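Long-range contact in regulator of g-protein signalling 1 (Homo sapiens, PDB 2BV1), which inhibits G protein-coupled receptor signalling by increasing the GTPase activity of G protein alpha subunits, driving them into the inactive GDP-bound form: residues A[59-63]-A[105-109]. Sequence-based numbering, arbitrary orientation.
Sequences EDYKK and APTPT
Tyr61, on helix 50-62, reaches the loop 105-109 along one edge of its ring, making three of the four close residue pairs, with Pro106, Thr107 and Pro108. From CB the ring departs with CG anti to the backbone N (chi1 170°), which carries the phenol out from the helix so that its hydroxyl end meets the loop. CD2 lies 4.1 Å from Pro108 O; CE2 and CZ are 3.3 and 3.4 Å from Thr107 O, which sits at the ring edge and in its plane. At the tip, OH donates a short hydrogen bond of 2.6 Å to Thr107 O, approaching 58° out of the carbonyl plane, off the lone-pair directions. The same OH lies 3.2 Å from Pro106 CB; the proline and tyrosine side chains cross at about a right angle. A phenylalanine here would probably keep much of the ring packing but leave Thr107 O without its hydroxyl donor. Beside the ring, Lys62 CG packs 3.5 Å from Pro108 O, while its chain bends at chi3 to bring NZ into a salt bridge with Glu59 OE1. Both groups also hydrogen-bond to the side chain of Gln115 on helix 112-131. Within this helical RGS domain, Tyr61 meets Phe111 edge-to-face and touches helix 69-81, joining helix 50-62 to the loop between helices 93-103 and 112-131.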
ATOM      1  N   GLU A  59       7.009   0.223  -4.012  1.00 38.16           N
ATOM      2  CA  GLU A  59       6.992   0.805  -5.362  1.00 39.46           C
ATOM      3  C   GLU A  59       8.199   1.724  -5.511  1.00 40.00           C
ATOM      4  O   GLU A  59       8.927   1.659  -6.484  1.00 40.46           O
ATOM      5  CB  GLU A  59       5.688   1.576  -5.622  1.00 39.36           C
ATOM      6  CG  GLU A  59       4.434   0.658  -5.726  1.00 41.92           C
ATOM      7  CD  GLU A  59       4.578  -0.333  -6.845  1.00 46.65           C
ATOM      8  OE1 GLU A  59       4.832  -1.528  -6.568  1.00 47.80           O
ATOM      9  OE2 GLU A  59       4.521   0.104  -8.018  1.00 51.89           O
ATOM     10  N   ASP A  60       8.440   2.501  -4.472  1.00 40.17           N
ATOM     11  CA  ASP A  60       9.550   3.430  -4.447  1.00 41.03           C
ATOM     12  C   ASP A  60      10.911   2.701  -4.324  1.00 40.32           C
ATOM     13  O   ASP A  60      11.917   3.119  -4.936  1.00 38.74           O
ATOM     14  CB  ASP A  60       9.217   4.550  -3.432  1.00 42.09           C
ATOM     15  CG  ASP A  60      10.289   4.819  -2.462  1.00 47.41           C
ATOM     16  OD1 ASP A  60      11.345   5.341  -2.888  1.00 48.93           O
ATOM     17  OD2 ASP A  60      10.041   4.545  -1.246  1.00 56.38           O
ATOM     18  N   TYR A  61      10.926   1.554  -3.642  1.00 39.57           N
ATOM     19  CA  TYR A  61      12.141   0.728  -3.569  1.00 39.47           C
ATOM     20  C   TYR A  61      12.566   0.208  -4.952  1.00 40.86           C
ATOM     21  O   TYR A  61      13.766   0.161  -5.287  1.00 39.95           O
ATOM     22  CB  TYR A  61      11.968  -0.412  -2.565  1.00 38.16           C
ATOM     23  CG  TYR A  61      13.043  -1.445  -2.587  1.00 37.63           C
ATOM     24  CD1 TYR A  61      14.207  -1.282  -1.816  1.00 35.71           C
ATOM     25  CD2 TYR A  61      12.891  -2.640  -3.331  1.00 36.12           C
ATOM     26  CE1 TYR A  61      15.211  -2.248  -1.818  1.00 36.44           C
ATOM     27  CE2 TYR A  61      13.915  -3.619  -3.344  1.00 36.95           C
ATOM     28  CZ  TYR A  61      15.065  -3.411  -2.577  1.00 36.99           C
ATOM     29  OH  TYR A  61      16.086  -4.342  -2.572  1.00 37.44           O
ATOM     30  N   LYS A  62      11.569  -0.144  -5.757  1.00 42.54           N
ATOM     31  CA  LYS A  62      11.772  -0.772  -7.067  1.00 43.91           C
ATOM     32  C   LYS A  62      12.347   0.154  -8.106  1.00 43.63           C
ATOM     33  O   LYS A  62      12.928  -0.313  -9.079  1.00 45.05           O
ATOM     34  CB  LYS A  62      10.445  -1.348  -7.587  1.00 43.60           C
ATOM     35  CG  LYS A  62      10.185  -2.749  -7.088  1.00 46.38           C
ATOM     36  CD  LYS A  62       8.856  -3.326  -7.654  1.00 46.36           C
ATOM     37  CE  LYS A  62       7.654  -2.874  -6.890  1.00 48.95           C
ATOM     38  NZ  LYS A  62       6.412  -3.680  -7.237  1.00 48.87           N
ATOM     39  N   LYS A  63      12.169   1.459  -7.924  1.00 43.99           N
ATOM     40  CA  LYS A  63      12.767   2.443  -8.807  1.00 43.50           C
ATOM     41  C   LYS A  63      14.024   3.073  -8.153  1.00 43.29           C
ATOM     42  O   LYS A  63      14.450   4.139  -8.557  1.00 43.35           O
ATOM     43  CB  LYS A  63      11.767   3.558  -9.147  1.00 44.05           C
ATOM     44  CG  LYS A  63      10.308   3.147  -9.544  1.00 45.02           C
ATOM     45  CD  LYS A  63       9.333   4.280  -9.121  1.00 45.19           C
ATOM     46  CE  LYS A  63       7.924   4.168  -9.706  1.00 47.61           C
ATOM     47  NZ  LYS A  63       6.820   4.313  -8.663  1.00 49.12           N
ATOM     48  N   ALA A 105      21.227  -9.104   1.374  1.00 48.84           N
ATOM     49  CA  ALA A 105      21.813  -8.862   0.043  1.00 48.14           C
ATOM     50  C   ALA A 105      20.705  -8.636  -0.966  1.00 47.28           C
ATOM     51  O   ALA A 105      20.435  -9.491  -1.800  1.00 47.72           O
ATOM     52  CB  ALA A 105      22.686 -10.027  -0.379  1.00 48.49           C
ATOM     53  N   PRO A 106      20.036  -7.479  -0.878  1.00 45.89           N
ATOM     54  CA  PRO A 106      18.791  -7.258  -1.586  1.00 44.88           C
ATOM     55  C   PRO A 106      18.905  -6.946  -3.086  1.00 43.92           C
ATOM     56  O   PRO A 106      19.869  -6.323  -3.524  1.00 43.59           O
ATOM     57  CB  PRO A 106      18.195  -6.063  -0.835  1.00 45.10           C
ATOM     58  CG  PRO A 106      19.344  -5.323  -0.360  1.00 44.94           C
ATOM     59  CD  PRO A 106      20.417  -6.306  -0.076  1.00 45.97           C
ATOM     60  N   THR A 107      17.901  -7.389  -3.837  1.00 42.45           N
ATOM     61  CA  THR A 107      17.739  -7.069  -5.241  1.00 41.73           C
ATOM     62  C   THR A 107      16.446  -6.294  -5.375  1.00 41.10           C
ATOM     63  O   THR A 107      15.684  -6.185  -4.402  1.00 40.83           O
ATOM     64  CB  THR A 107      17.632  -8.352  -6.112  1.00 41.86           C
ATOM     65  OG1 THR A 107      16.381  -9.003  -5.860  1.00 41.85           O
ATOM     66  CG2 THR A 107      18.778  -9.319  -5.813  1.00 42.58           C
ATOM     67  N   PRO A 108      16.171  -5.762  -6.584  1.00 40.90           N
ATOM     68  CA  PRO A 108      14.917  -5.050  -6.810  1.00 41.11           C
ATOM     69  C   PRO A 108      13.613  -5.846  -6.525  1.00 40.77           C
ATOM     70  O   PRO A 108      12.572  -5.250  -6.418  1.00 39.87           O
ATOM     71  CB  PRO A 108      15.000  -4.653  -8.298  1.00 41.01           C
ATOM     72  CG  PRO A 108      16.458  -4.696  -8.637  1.00 41.02           C
ATOM     73  CD  PRO A 108      17.033  -5.765  -7.792  1.00 40.89           C
ATOM     74  N   THR A 109      13.687  -7.169  -6.409  1.00 41.46           N
ATOM     75  CA  THR A 109      12.497  -7.992  -6.183  1.00 41.82           C
ATOM     76  C   THR A 109      12.362  -8.446  -4.729  1.00 41.75           C
ATOM     77  O   THR A 109      11.507  -9.283  -4.405  1.00 43.01           O
ATOM     78  CB  THR A 109      12.542  -9.260  -7.036  1.00 41.71           C
ATOM     79  OG1 THR A 109      13.668 -10.054  -6.642  1.00 42.02           O
ATOM     80  CG2 THR A 109      12.607  -8.918  -8.510  1.00 41.90           C
TER